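Local coordinates for ferric-siderophore receptor protein (Streptomyces coelicolor, PDB 2X4L) that probably binds ferric siderophores outside the cell membrane and hands them to an uptake transporter, at residues 28-32 against 41-45; 67-73 against 91-97; 214-219 against 244-248; 252-256 against 279-285; 263-268 against 293-299. All blocks are in the same frame, centred on the assembly; numbering follows the deposited sequence.

Contact 1 (28-32 against 41-45); sequences PWSFK and LDKVP
This is the open-ended side of a small two-stranded antiparallel hairpin at the N terminus of the model, continued by the loop that leads from its second strand toward strand 48-51. Residues 29-32 are extended, and Trp-29 pairs with Leu-41 as an antiparallel hydrogen-bonded pair, CA atoms 5.3 Å apart. Trp-29 N donates to Leu-41 O at 3.0 Å and Leu-41 N to Trp-29 O at 2.8 Å, both nearly straight. Past Leu-41 the chain bends at Asp-42 (phi/psi -76/-20), so that Pro-28 CA lies 3.3 Å from Asp-42 O in a CA-H...O contact, and residues 43-45 swing back beside the tryptophan.

Trp-29, with chi1 t and chi2 75°, buries more area here than any other residue. Pro-45 CD sits over one face of its indole, 3.9 Å from the centroid of the five-membered ring, a CH-pi contact. Leu-41 (chi1 m, chi2 t) brings CD1 to 3.7 Å from Trp-29 CE3, and Val-44 CG2 reaches Trp-29 CB at 4.0 Å. The indole NE1 bonds to Ser-165, and Leu-162 of helix 153-165 and Val-143 of strand 142-146 also touch its side chain. Paired strands with an indole lodged under the following loop make this a beta hairpin packed by one face, that of Trp-29 and Leu-41, onto the N-terminal alpha/beta lobe.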
# COMPACT_ATOMS: atom_id res chain seq x y z
N PRO A 28 22.95 21.07 -3.51
CA PRO A 28 22.53 20.42 -2.24
C PRO A 28 21.11 19.93 -2.31
O PRO A 28 20.28 20.49 -3.06
CB PRO A 28 22.51 21.55 -1.22
CG PRO A 28 22.59 22.88 -2.10
CD PRO A 28 23.31 22.48 -3.33
N TRP A 29 20.82 18.94 -1.48
CA TRP A 29 19.49 18.36 -1.44
C TRP A 29 18.97 18.36 -0.04
O TRP A 29 19.71 17.99 0.90
CB TRP A 29 19.65 16.87 -1.86
CG TRP A 29 18.33 16.05 -1.71
CD1 TRP A 29 17.21 16.09 -2.54
CD2 TRP A 29 18.00 15.10 -0.68
NE1 TRP A 29 16.27 15.22 -2.11
CE2 TRP A 29 16.71 14.63 -0.96
CE3 TRP A 29 18.67 14.60 0.46
CZ2 TRP A 29 16.10 13.67 -0.18
CZ3 TRP A 29 18.01 13.56 1.24
CH2 TRP A 29 16.76 13.17 0.92
N SER A 30 17.69 18.74 0.12
CA SER A 30 17.07 18.80 1.45
C SER A 30 15.66 18.18 1.33
O SER A 30 14.92 18.41 0.34
CB SER A 30 17.05 20.28 1.88
OG SER A 30 16.38 20.42 3.11
N PHE A 31 15.24 17.42 2.33
CA PHE A 31 13.85 17.00 2.40
C PHE A 31 13.39 16.86 3.84
O PHE A 31 14.04 16.16 4.63
CB PHE A 31 13.67 15.65 1.70
CG PHE A 31 12.22 15.25 1.54
CD1 PHE A 31 11.44 15.90 0.57
CD2 PHE A 31 11.64 14.22 2.31
CE1 PHE A 31 10.10 15.56 0.39
CE2 PHE A 31 10.33 13.96 2.19
CZ PHE A 31 9.56 14.52 1.21
N LYS A 32 12.25 17.43 4.18
CA LYS A 32 11.69 17.30 5.51
C LYS A 32 10.61 16.19 5.43
O LYS A 32 9.63 16.36 4.72
CB LYS A 32 11.14 18.62 5.98
CG LYS A 32 10.53 18.52 7.41
CD LYS A 32 9.90 19.94 7.87
CE LYS A 32 9.12 19.81 9.18
NZ LYS A 32 9.97 20.02 10.43
N LEU A 41 21.77 16.95 2.46
CA LEU A 41 23.04 16.36 1.93
C LEU A 41 23.64 17.34 0.98
O LEU A 41 22.95 18.20 0.44
CB LEU A 41 22.75 15.03 1.21
CG LEU A 41 22.04 13.98 2.10
CD1 LEU A 41 21.81 12.74 1.28
CD2 LEU A 41 22.84 13.70 3.40
N ASP A 42 24.93 17.22 0.76
CA ASP A 42 25.59 18.20 -0.06
C ASP A 42 25.27 17.95 -1.53
O ASP A 42 25.46 18.85 -2.38
CB ASP A 42 27.08 18.04 0.16
CG ASP A 42 27.57 18.80 1.36
OD1 ASP A 42 26.75 19.24 2.18
OD2 ASP A 42 28.79 19.04 1.47
N LYS A 43 24.83 16.73 -1.86
CA LYS A 43 24.43 16.47 -3.24
C LYS A 43 23.19 15.65 -3.18
O LYS A 43 22.95 15.02 -2.15
CB LYS A 43 25.49 15.70 -3.97
CG LYS A 43 25.83 14.41 -3.33
CD LYS A 43 26.83 13.62 -4.23
CE LYS A 43 26.69 12.11 -4.04
NZ LYS A 43 25.29 11.65 -4.45
N VAL A 44 22.47 15.56 -4.31
CA VAL A 44 21.29 14.71 -4.40
C VAL A 44 21.77 13.27 -4.29
O VAL A 44 22.69 12.86 -5.02
CB VAL A 44 20.54 14.92 -5.76
CG1 VAL A 44 19.38 13.97 -5.90
CG2 VAL A 44 20.02 16.38 -5.85
N PRO A 45 21.16 12.46 -3.41
CA PRO A 45 21.71 11.05 -3.26
C PRO A 45 21.56 10.24 -4.53
O PRO A 45 20.48 10.20 -5.11
CB PRO A 45 20.90 10.45 -2.12
CG PRO A 45 19.70 11.37 -1.89
CD PRO A 45 20.06 12.77 -2.48

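Contact 2 (67-73 against 91-97); sequences GVFGPTT and VTVLGNE
Asn-96, Val-68 and Gly-67 have the most surface buried, the last two in a parallel strand pairing at one edge of the N-terminal lobe's five-stranded sheet, Asn-96 in the loop beyond. Gly-67 lies opposite Thr-92 (CA atoms 4.5 Å apart) and Val-68 opposite Val-93 (5.1 Å). Val-68 N donates to Thr-92 O at 2.9 Å, and its O accepts from Leu-94 N at 2.8 Å. Its side chain, chi1 m, sets CG2 3.9 Å from Val-91 CG2 and 4.0 Å from Val-93 CG2. Gly-67, extended and without a side chain, brings CA to 3.2 Å from Thr-92 O.

The 91-97 chain turns a corner at Leu-94 (phi/psi -91/-18), beyond which Gly-70 N donates to Gly-95 O at 3.0 Å; Gly-70, at 137/179, has to be glycine. Asn-96, chi1 -147°, reaches back: OD1 accepts from Thr-72 N and Thr-73 N, both at 2.9 Å, and ND2 donates to Thr-73 OG1 at 2.9 Å. Water 1 bridges the loops, 2.9 Å from Thr-73 O and 2.7 Å from Asn-96 O. The chemistry thus passes from backbone pairing to a side-chain amide that bonds two backbone NH groups and a hydroxyl, joining the loops where the strands end.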
# COMPACT_ATOMS: atom_id res chain seq x y z
N GLY A 67 19.08 -0.30 -3.86
CA GLY A 67 18.73 -1.49 -3.08
C GLY A 67 17.29 -1.37 -2.60
O GLY A 67 16.77 -0.25 -2.48
N VAL A 68 16.68 -2.53 -2.41
CA VAL A 68 15.31 -2.58 -1.90
C VAL A 68 15.26 -3.58 -0.76
O VAL A 68 16.06 -4.51 -0.67
CB VAL A 68 14.23 -2.96 -2.96
CG1 VAL A 68 14.24 -1.89 -4.04
CG2 VAL A 68 14.44 -4.38 -3.57
N PHE A 69 14.22 -3.45 0.07
CA PHE A 69 13.89 -4.46 1.07
C PHE A 69 12.38 -4.51 1.21
O PHE A 69 11.68 -3.50 1.31
CB PHE A 69 14.59 -4.11 2.44
CG PHE A 69 14.29 -2.76 2.99
CD1 PHE A 69 13.30 -2.60 3.96
CD2 PHE A 69 14.92 -1.60 2.50
CE1 PHE A 69 12.97 -1.35 4.51
CE2 PHE A 69 14.63 -0.32 3.06
CZ PHE A 69 13.62 -0.21 4.06
N GLY A 70 11.89 -5.77 1.23
CA GLY A 70 10.43 -5.99 1.30
C GLY A 70 10.10 -7.09 0.32
O GLY A 70 10.94 -7.64 -0.35
N PRO A 71 8.80 -7.42 0.27
CA PRO A 71 8.36 -8.40 -0.72
C PRO A 71 8.71 -7.90 -2.10
O PRO A 71 8.17 -6.90 -2.54
CB PRO A 71 6.82 -8.46 -0.50
CG PRO A 71 6.63 -7.93 0.86
CD PRO A 71 7.68 -6.82 1.02
N THR A 72 9.61 -8.62 -2.81
CA THR A 72 10.16 -8.12 -4.07
C THR A 72 9.94 -9.06 -5.23
O THR A 72 9.58 -8.62 -6.32
CB THR A 72 11.64 -7.78 -3.90
OG1 THR A 72 11.80 -6.85 -2.81
CG2 THR A 72 12.11 -7.03 -5.21
N THR A 73 10.23 -10.38 -5.00
CA THR A 73 9.91 -11.36 -6.03
C THR A 73 9.08 -12.46 -5.41
O THR A 73 9.07 -12.68 -4.17
CB THR A 73 11.13 -12.01 -6.65
OG1 THR A 73 11.91 -12.66 -5.62
CG2 THR A 73 11.96 -10.97 -7.41
N VAL A 91 18.18 -4.04 -9.25
CA VAL A 91 18.38 -3.57 -7.87
C VAL A 91 18.90 -4.70 -7.01
O VAL A 91 18.80 -5.85 -7.38
CB VAL A 91 17.00 -3.17 -7.25
CG1 VAL A 91 16.33 -1.93 -8.00
CG2 VAL A 91 16.01 -4.28 -7.18
N THR A 92 19.55 -4.35 -5.90
CA THR A 92 19.99 -5.39 -4.97
C THR A 92 18.88 -5.59 -3.94
O THR A 92 18.49 -4.65 -3.27
CB THR A 92 21.28 -4.91 -4.23
OG1 THR A 92 22.35 -4.82 -5.22
CG2 THR A 92 21.67 -5.90 -3.11
N VAL A 93 18.40 -6.83 -3.81
CA VAL A 93 17.39 -7.15 -2.87
C VAL A 93 18.10 -7.51 -1.54
O VAL A 93 18.85 -8.50 -1.44
CB VAL A 93 16.57 -8.35 -3.37
CG1 VAL A 93 15.54 -8.82 -2.37
CG2 VAL A 93 15.81 -7.94 -4.66
N LEU A 94 17.81 -6.69 -0.50
CA LEU A 94 18.43 -6.82 0.80
C LEU A 94 17.63 -7.73 1.70
O LEU A 94 18.13 -8.19 2.74
CB LEU A 94 18.54 -5.41 1.41
CG LEU A 94 19.48 -4.51 0.61
CD1 LEU A 94 19.33 -3.07 1.20
CD2 LEU A 94 20.95 -4.92 0.71
N GLY A 95 16.36 -7.95 1.34
CA GLY A 95 15.44 -8.78 2.11
C GLY A 95 14.22 -8.91 1.17
O GLY A 95 13.88 -7.92 0.50
N ASN A 96 13.58 -10.08 1.20
CA ASN A 96 12.54 -10.42 0.19
C ASN A 96 11.20 -10.70 0.85
O ASN A 96 10.36 -11.47 0.29
CB ASN A 96 12.99 -11.60 -0.70
CG ASN A 96 12.46 -11.49 -2.12
OD1 ASN A 96 11.53 -10.73 -2.40
ND2 ASN A 96 13.05 -12.30 -3.02
N GLU A 97 11.01 -10.11 2.03
CA GLU A 97 9.77 -10.22 2.82
C GLU A 97 9.82 -8.98 3.74
O GLU A 97 10.89 -8.33 3.86
CB GLU A 97 9.63 -11.55 3.60
CG GLU A 97 10.74 -11.70 4.58
CD GLU A 97 10.79 -13.06 5.30
OE1 GLU A 97 10.13 -13.99 4.81
OE2 GLU A 97 11.50 -13.19 6.35
O HOH W 1 9.90 -13.37 -1.52

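Contact 3 (214-219 against 244-248); sequences SGTNLS and GGWFE
Strand 210-214 ends at Ser-214, which faces Phe-247 as an antiparallel non-hydrogen-bonded pair with CA atoms 4.2 Å apart; the weak bond from Gly-215 N to Trp-246 O, 3.3 Å, follows directly. From there residues 214-219 leave the sheet through a type II beta turn, Thr-216 to Ser-219, with Leu-218 at phi/psi 104/-28. Opposite it, Gly-244 (65/24) and Gly-245 (106/2) also have positive phi, and a side chain at Gly-245 would jam against the preceding carbonyl. Water 2 lies between the loops, 2.8 Å from Asn-217 O and 3.0 Å from Gly-245 O.

The main side-chain meeting is a CH-pi contact. Leu-218, chi1 m and chi2 t, sets CD1 3.4 Å from the centroid of the five-membered ring of Trp-246, almost exactly on the ring normal. Trp-246 has chi1 m and chi2 96°; its CH2 comes within 3.0 Å of Leu-218 O, and Ser-219 OG approaches the ring edge at 3.5 Å from CZ3.

This is the end of the antiparallel pair 210-214 with 247-251 in the C-terminal lobe's mixed sheet, where the chain turns off into helix 220-227, with Ser-219 at its N-cap position; Phe-247 meets the ring of Tyr-212, and Trp-246 touches Phe-148.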
# COMPACT_ATOMS: atom_id res chain seq x y z
N SER A 214 -11.07 -5.14 7.91
CA SER A 214 -10.59 -3.77 8.21
C SER A 214 -11.75 -2.82 8.27
O SER A 214 -12.70 -2.86 7.45
CB SER A 214 -9.65 -3.26 7.07
OG SER A 214 -8.40 -3.92 7.16
N GLY A 215 -11.62 -1.84 9.16
CA GLY A 215 -12.42 -0.63 9.10
C GLY A 215 -11.72 0.39 8.21
O GLY A 215 -10.55 0.22 7.87
N THR A 216 -12.44 1.45 7.83
CA THR A 216 -11.89 2.47 6.94
C THR A 216 -10.87 3.37 7.64
O THR A 216 -9.94 3.86 7.02
CB THR A 216 -13.00 3.34 6.33
OG1 THR A 216 -13.80 3.90 7.39
CG2 THR A 216 -13.89 2.51 5.42
N ASN A 217 -11.07 3.59 8.94
CA ASN A 217 -10.20 4.47 9.71
C ASN A 217 -8.78 3.93 9.87
O ASN A 217 -8.59 2.78 10.26
CB ASN A 217 -10.81 4.77 11.08
CG ASN A 217 -10.07 5.87 11.82
OD1 ASN A 217 -9.83 6.94 11.28
ND2 ASN A 217 -9.71 5.60 13.07
N LEU A 218 -7.79 4.76 9.56
CA LEU A 218 -6.39 4.39 9.74
C LEU A 218 -5.67 4.02 8.44
O LEU A 218 -4.45 4.14 8.35
CB LEU A 218 -6.28 3.24 10.75
CG LEU A 218 -6.61 3.58 12.20
CD1 LEU A 218 -5.94 2.60 13.15
CD2 LEU A 218 -6.21 5.01 12.53
N SER A 219 -6.41 3.52 7.46
CA SER A 219 -5.81 3.10 6.20
C SER A 219 -5.90 4.24 5.19
O SER A 219 -6.93 4.90 5.11
CB SER A 219 -6.49 1.85 5.66
OG SER A 219 -6.22 0.72 6.47
N GLY A 244 -5.88 -1.92 18.23
CA GLY A 244 -5.80 -0.43 18.36
C GLY A 244 -6.60 0.29 17.27
O GLY A 244 -6.38 1.48 17.02
N GLY A 245 -7.59 -0.38 16.71
CA GLY A 245 -8.52 0.24 15.85
C GLY A 245 -8.35 -0.07 14.37
O GLY A 245 -9.08 0.47 13.58
N TRP A 246 -7.38 -0.91 14.01
CA TRP A 246 -7.15 -1.23 12.57
C TRP A 246 -8.17 -2.22 12.02
O TRP A 246 -8.87 -1.90 11.06
CB TRP A 246 -5.75 -1.78 12.34
CG TRP A 246 -4.67 -0.71 12.35
CD1 TRP A 246 -3.87 -0.34 13.40
CD2 TRP A 246 -4.20 0.04 11.21
NE1 TRP A 246 -2.97 0.64 13.02
CE2 TRP A 246 -3.15 0.90 11.68
CE3 TRP A 246 -4.58 0.15 9.87
CZ2 TRP A 246 -2.48 1.79 10.83
CZ3 TRP A 246 -3.89 1.06 9.06
CH2 TRP A 246 -2.91 1.84 9.54
N PHE A 247 -8.30 -3.38 12.64
CA PHE A 247 -9.17 -4.41 12.06
C PHE A 247 -9.70 -5.34 13.13
O PHE A 247 -9.19 -5.38 14.30
CB PHE A 247 -8.45 -5.23 10.92
CG PHE A 247 -7.16 -5.82 11.32
CD1 PHE A 247 -7.15 -7.06 12.01
CD2 PHE A 247 -5.97 -5.21 11.03
CE1 PHE A 247 -5.96 -7.65 12.43
CE2 PHE A 247 -4.74 -5.77 11.49
CZ PHE A 247 -4.74 -7.01 12.14
N GLU A 248 -10.74 -6.07 12.71
CA GLU A 248 -11.37 -7.11 13.56
C GLU A 248 -10.90 -8.46 13.06
O GLU A 248 -10.81 -8.70 11.82
CB GLU A 248 -12.87 -7.04 13.37
CG GLU A 248 -13.66 -8.11 14.17
CD GLU A 248 -15.12 -7.99 13.97
OE1 GLU A 248 -15.57 -7.29 13.05
OE2 GLU A 248 -15.81 -8.70 14.73
O HOH W 2 -10.36 0.75 10.93

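Contact 4 (252-256 against 279-285); sequences WENVD and EGTWKQL
Val-255, Thr-281 and Leu-285 interlock where the turn after strand 247-251 lies against the short helix 280-283. Val-255, chi1 m, points toward the helix and puts CG2 3.5 Å from Thr-281 CG2, 3.8 Å from Trp-282 N and 4.3 Å from Leu-285 CD1. Leu-285 (chi1 m, chi2 t) swings its end inward, so that CD2 lies 3.9 Å from both Val-255 O and Asp-256 CA. Thr-281 takes chi1 m; its CB rests 3.4 Å from Trp-252 O, and its OG1 donates to Glu-279 OE2 at 2.7 Å.

Glu-279, chi1 t and chi2 p, is at the N-cap position and folds back over the helix start. The same OE2 accepts from Thr-281 N at 3.2 Å, a capping bond, while its CG packs 3.7 Å from Trp-252 CE3. Trp-252, with chi1 -88° and chi2 107°, brings CZ3 to 4.1 Å from Trp-282 CB; its NE1 bonds to Ser-207 O and its ring meets that of Phe-211. Trp-282, chi1 t, directs its indole to Ile-263 and Met-265 of strand 262-266.

The backbones come closest at Glu-253 and Thr-281 (CA atoms 5.8 Å apart). The interface is van der Waals packing of the 252-256 turn, which starts with a 3-10 segment at 252-253, on a side-chain-capped short helix, at the outer end of the C-terminal alpha/beta lobe.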
# COMPACT_ATOMS: atom_id res chain seq x y z
N TRP A 252 -12.44 -18.43 10.71
CA TRP A 252 -12.88 -18.67 9.36
C TRP A 252 -14.33 -19.06 9.30
O TRP A 252 -15.04 -18.74 8.36
CB TRP A 252 -12.02 -19.73 8.73
CG TRP A 252 -10.81 -19.11 8.10
CD1 TRP A 252 -9.57 -19.17 8.56
CD2 TRP A 252 -10.79 -18.31 6.91
NE1 TRP A 252 -8.72 -18.44 7.74
CE2 TRP A 252 -9.45 -17.91 6.72
CE3 TRP A 252 -11.76 -17.91 6.00
CZ2 TRP A 252 -9.04 -17.12 5.63
CZ3 TRP A 252 -11.36 -17.07 4.90
CH2 TRP A 252 -10.01 -16.70 4.76
N GLU A 253 -14.78 -19.78 10.32
CA GLU A 253 -16.17 -20.16 10.36
C GLU A 253 -17.07 -18.98 10.60
O GLU A 253 -18.26 -19.12 10.44
CB GLU A 253 -16.44 -21.32 11.38
CG GLU A 253 -16.03 -21.05 12.81
CD GLU A 253 -14.53 -21.39 13.12
OE1 GLU A 253 -13.67 -21.47 12.17
OE2 GLU A 253 -14.24 -21.59 14.35
N ASN A 254 -16.54 -17.78 10.91
CA ASN A 254 -17.42 -16.64 11.16
C ASN A 254 -17.25 -15.50 10.12
O ASN A 254 -17.69 -14.32 10.33
CB ASN A 254 -17.21 -16.02 12.54
CG ASN A 254 -18.21 -14.86 12.82
OD1 ASN A 254 -19.38 -14.83 12.29
ND2 ASN A 254 -17.78 -13.90 13.68
N VAL A 255 -16.76 -15.90 8.95
CA VAL A 255 -16.55 -14.85 7.90
C VAL A 255 -17.85 -14.27 7.31
O VAL A 255 -17.86 -13.25 6.62
CB VAL A 255 -15.56 -15.27 6.80
CG1 VAL A 255 -14.17 -15.49 7.42
CG2 VAL A 255 -16.09 -16.46 6.00
N ASP A 256 -18.99 -14.92 7.58
CA ASP A 256 -20.28 -14.37 7.19
C ASP A 256 -20.91 -13.37 8.18
O ASP A 256 -22.07 -13.00 8.05
CB ASP A 256 -21.26 -15.52 6.90
CG ASP A 256 -21.39 -16.51 8.11
OD1 ASP A 256 -20.70 -16.45 9.16
OD2 ASP A 256 -22.18 -17.50 7.99
N GLU A 279 -11.63 -22.44 2.25
CA GLU A 279 -12.55 -22.58 3.39
C GLU A 279 -14.00 -22.46 2.91
O GLU A 279 -14.38 -21.55 2.12
CB GLU A 279 -12.20 -21.51 4.50
CG GLU A 279 -13.45 -21.19 5.41
CD GLU A 279 -13.75 -22.28 6.42
OE1 GLU A 279 -12.84 -23.06 6.76
OE2 GLU A 279 -14.94 -22.44 6.81
N GLY A 280 -14.83 -23.41 3.35
CA GLY A 280 -16.22 -23.50 2.87
C GLY A 280 -17.12 -22.34 3.18
O GLY A 280 -17.93 -21.94 2.36
N THR A 281 -16.88 -21.71 4.32
CA THR A 281 -17.65 -20.54 4.72
C THR A 281 -17.40 -19.37 3.77
O THR A 281 -18.30 -18.62 3.46
CB THR A 281 -17.28 -20.14 6.15
OG1 THR A 281 -17.44 -21.32 6.99
CG2 THR A 281 -18.26 -19.13 6.65
N TRP A 282 -16.15 -19.20 3.36
CA TRP A 282 -15.80 -18.19 2.34
C TRP A 282 -16.47 -18.47 0.98
O TRP A 282 -17.06 -17.58 0.34
CB TRP A 282 -14.27 -18.21 2.21
CG TRP A 282 -13.79 -17.50 0.92
CD1 TRP A 282 -13.54 -18.06 -0.31
CD2 TRP A 282 -13.58 -16.08 0.77
NE1 TRP A 282 -13.20 -17.07 -1.23
CE2 TRP A 282 -13.21 -15.86 -0.57
CE3 TRP A 282 -13.74 -14.96 1.64
CZ2 TRP A 282 -12.92 -14.59 -1.08
CZ3 TRP A 282 -13.40 -13.70 1.12
CH2 TRP A 282 -13.02 -13.56 -0.25
N LYS A 283 -16.37 -19.72 0.56
CA LYS A 283 -16.86 -20.08 -0.78
C LYS A 283 -18.36 -19.91 -0.86
O LYS A 283 -18.91 -19.74 -1.98
CB LYS A 283 -16.50 -21.57 -1.07
CG LYS A 283 -15.01 -21.78 -1.33
CD LYS A 283 -14.70 -23.08 -2.08
CE LYS A 283 -14.64 -24.23 -1.12
NZ LYS A 283 -13.58 -25.16 -1.59
N GLN A 284 -19.01 -19.93 0.27
CA GLN A 284 -20.42 -19.72 0.30
C GLN A 284 -20.89 -18.28 0.45
O GLN A 284 -22.03 -18.02 0.48
CB GLN A 284 -21.05 -20.61 1.34
CG GLN A 284 -20.96 -22.10 0.94
CD GLN A 284 -21.66 -22.40 -0.38
OE1 GLN A 284 -21.05 -22.91 -1.34
NE2 GLN A 284 -22.93 -22.07 -0.44
N LEU A 285 -19.96 -17.34 0.54
CA LEU A 285 -20.31 -15.93 0.65
C LEU A 285 -21.05 -15.44 -0.59
O LEU A 285 -20.63 -15.71 -1.72
CB LEU A 285 -19.06 -15.08 0.90
CG LEU A 285 -18.46 -15.14 2.30
CD1 LEU A 285 -17.20 -14.31 2.39
CD2 LEU A 285 -19.48 -14.69 3.34

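Contact 5 (263-268 against 293-299); sequences IIMDDR and VIARSPE
Ile-264 and Ile-294 form the apolar centre, both chi1 p and chi2 t, with Ile-264 CG2 3.5 Å from Ile-294 CG1. On the other face Val-293 CG2 meets Ile-263 CB at 4.2 Å. The strands are parallel, their axes 3.9 Å apart at closest and crossing at -42°. Ile-294 N donates to Ile-263 O (3.0 Å), Met-265 N to Ile-294 O (2.9 Å) and Arg-296 N to Met-265 O (2.9 Å).

Polar groups take over at the C-terminal ends. Ser-297 OG donates to Asp-267 OD2 at 2.6 Å. Asp-266 OD1 accepts from Arg-268 N at 3.1 Å, an Asx turn; Arg-268 bridges Asp-266 OD2, also bonded to Ser-205 OG, through NH2 (2.8 Å) and Glu-299 OE2 through NH1 (2.7 Å). Arg-296 salt-bridges Asp-221. Helices 280-283 and 286-289 join these neighbouring strands, a beta-alpha-beta connection of the C-terminal alpha/beta lobe. Strand 200-206 flanks 262-266, while helices 304-320 and 220-227 pack on the Ile-264 face.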
# COMPACT_ATOMS: atom_id res chain seq x y z
N ILE A 263 -16.33 -7.67 -2.02
CA ILE A 263 -15.20 -7.86 -1.05
C ILE A 263 -13.89 -7.51 -1.75
O ILE A 263 -13.65 -7.96 -2.89
CB ILE A 263 -15.19 -9.30 -0.57
CG1 ILE A 263 -16.52 -9.62 0.05
CG2 ILE A 263 -14.00 -9.49 0.43
CD1 ILE A 263 -16.64 -11.18 0.51
N ILE A 264 -13.07 -6.66 -1.07
CA ILE A 264 -11.76 -6.29 -1.57
C ILE A 264 -10.73 -6.96 -0.67
O ILE A 264 -10.75 -6.74 0.58
CB ILE A 264 -11.62 -4.80 -1.72
CG1 ILE A 264 -11.66 -3.97 -0.41
CG2 ILE A 264 -12.86 -4.30 -2.65
CD1 ILE A 264 -11.38 -2.44 -0.54
N MET A 265 -9.92 -7.86 -1.25
CA MET A 265 -9.03 -8.71 -0.46
C MET A 265 -7.56 -8.28 -0.64
O MET A 265 -7.05 -8.15 -1.74
CB MET A 265 -9.15 -10.16 -0.92
CG MET A 265 -10.52 -10.80 -0.47
SD MET A 265 -10.79 -10.85 1.23
CE MET A 265 -9.52 -12.02 1.75
N ASP A 266 -6.89 -8.19 0.50
CA ASP A 266 -5.46 -7.90 0.59
C ASP A 266 -4.70 -8.73 -0.46
O ASP A 266 -4.83 -9.98 -0.52
CB ASP A 266 -5.03 -8.33 2.00
CG ASP A 266 -3.66 -7.80 2.44
OD1 ASP A 266 -2.81 -7.45 1.65
OD2 ASP A 266 -3.54 -7.81 3.69
N ASP A 267 -3.85 -8.03 -1.19
CA ASP A 267 -3.07 -8.62 -2.25
C ASP A 267 -1.61 -8.98 -1.88
O ASP A 267 -0.85 -9.48 -2.76
CB ASP A 267 -3.07 -7.67 -3.43
CG ASP A 267 -2.47 -6.31 -3.13
OD1 ASP A 267 -2.04 -6.01 -2.04
OD2 ASP A 267 -2.39 -5.53 -4.18
N ARG A 268 -1.22 -8.77 -0.62
CA ARG A 268 0.22 -8.88 -0.35
C ARG A 268 0.76 -10.28 -0.17
O ARG A 268 -0.02 -11.20 0.12
CB ARG A 268 0.50 -8.04 0.92
CG ARG A 268 0.32 -6.52 0.64
CD ARG A 268 0.46 -5.69 1.92
NE ARG A 268 -0.58 -6.10 2.89
CZ ARG A 268 -0.38 -6.08 4.18
NH1 ARG A 268 0.72 -5.49 4.71
NH2 ARG A 268 -1.32 -6.63 4.94
N VAL A 293 -15.55 -10.14 -6.00
CA VAL A 293 -14.33 -10.05 -5.17
C VAL A 293 -13.26 -9.49 -6.08
O VAL A 293 -12.99 -9.98 -7.20
CB VAL A 293 -13.94 -11.43 -4.65
CG1 VAL A 293 -12.67 -11.35 -3.77
CG2 VAL A 293 -15.10 -12.08 -3.77
N ILE A 294 -12.57 -8.46 -5.59
CA ILE A 294 -11.41 -7.92 -6.24
C ILE A 294 -10.28 -7.76 -5.33
O ILE A 294 -10.42 -8.00 -4.10
CB ILE A 294 -11.75 -6.54 -6.89
CG1 ILE A 294 -12.16 -5.49 -5.87
CG2 ILE A 294 -12.78 -6.72 -8.05
CD1 ILE A 294 -12.05 -4.02 -6.45
N ALA A 295 -9.13 -7.24 -5.77
CA ALA A 295 -8.01 -6.95 -4.86
C ALA A 295 -8.18 -5.63 -4.14
O ALA A 295 -8.82 -4.70 -4.64
CB ALA A 295 -6.72 -6.93 -5.69
N ARG A 296 -7.59 -5.59 -2.95
CA ARG A 296 -7.28 -4.40 -2.25
C ARG A 296 -5.75 -4.34 -2.10
O ARG A 296 -5.17 -5.40 -1.79
CB ARG A 296 -7.84 -4.42 -0.82
CG ARG A 296 -7.45 -3.13 -0.03
CD ARG A 296 -7.86 -3.17 1.47
NE ARG A 296 -7.29 -2.00 2.09
CZ ARG A 296 -6.99 -1.94 3.39
NH1 ARG A 296 -7.20 -3.00 4.22
NH2 ARG A 296 -6.33 -0.83 3.82
N SER A 297 -5.15 -3.14 -2.21
CA SER A 297 -3.72 -2.99 -1.88
C SER A 297 -3.60 -2.21 -0.57
O SER A 297 -3.65 -0.96 -0.58
CB SER A 297 -3.03 -2.24 -3.03
OG SER A 297 -3.02 -3.03 -4.18
N PRO A 298 -3.49 -2.90 0.59
CA PRO A 298 -3.43 -2.13 1.84
C PRO A 298 -2.13 -1.34 1.96
O PRO A 298 -2.04 -0.47 2.78
CB PRO A 298 -3.51 -3.20 2.97
CG PRO A 298 -4.12 -4.40 2.21
CD PRO A 298 -3.46 -4.35 0.82
N GLU A 299 -1.14 -1.66 1.11
CA GLU A 299 0.09 -0.82 0.99
C GLU A 299 0.13 -0.28 -0.44
O GLU A 299 0.87 -0.81 -1.30
CB GLU A 299 1.34 -1.64 1.23
CG GLU A 299 1.37 -2.11 2.72
CD GLU A 299 2.69 -2.75 3.07
OE1 GLU A 299 3.76 -2.19 2.75
OE2 GLU A 299 2.66 -3.89 3.63
O HOH W 3 -0.71 -3.74 -1.01

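From the N terminus, contact 1 closes a short hairpin onto the N-terminal lobe, and contact 2 closes the loop between two parallel strands of that lobe's sheet. The other three belong to the C-terminal lobe. Contact 3 closes the loop holding helix 220-227 and precedes contacts 4 and 5, whose segments alternate along the chain and so cross. Trp-282 and Leu-285 of contact 4 pack on Ile-263 of contact 5, and a weak hydrogen bond from Arg-296 to Ser-219 links contact 5 to the turn of contact 3. Contacts 2 and 5 come within about 6 Å (nearest atoms), where the two lobes approach; contacts 1 and 4 lie farthest apart, centres about 52 Å.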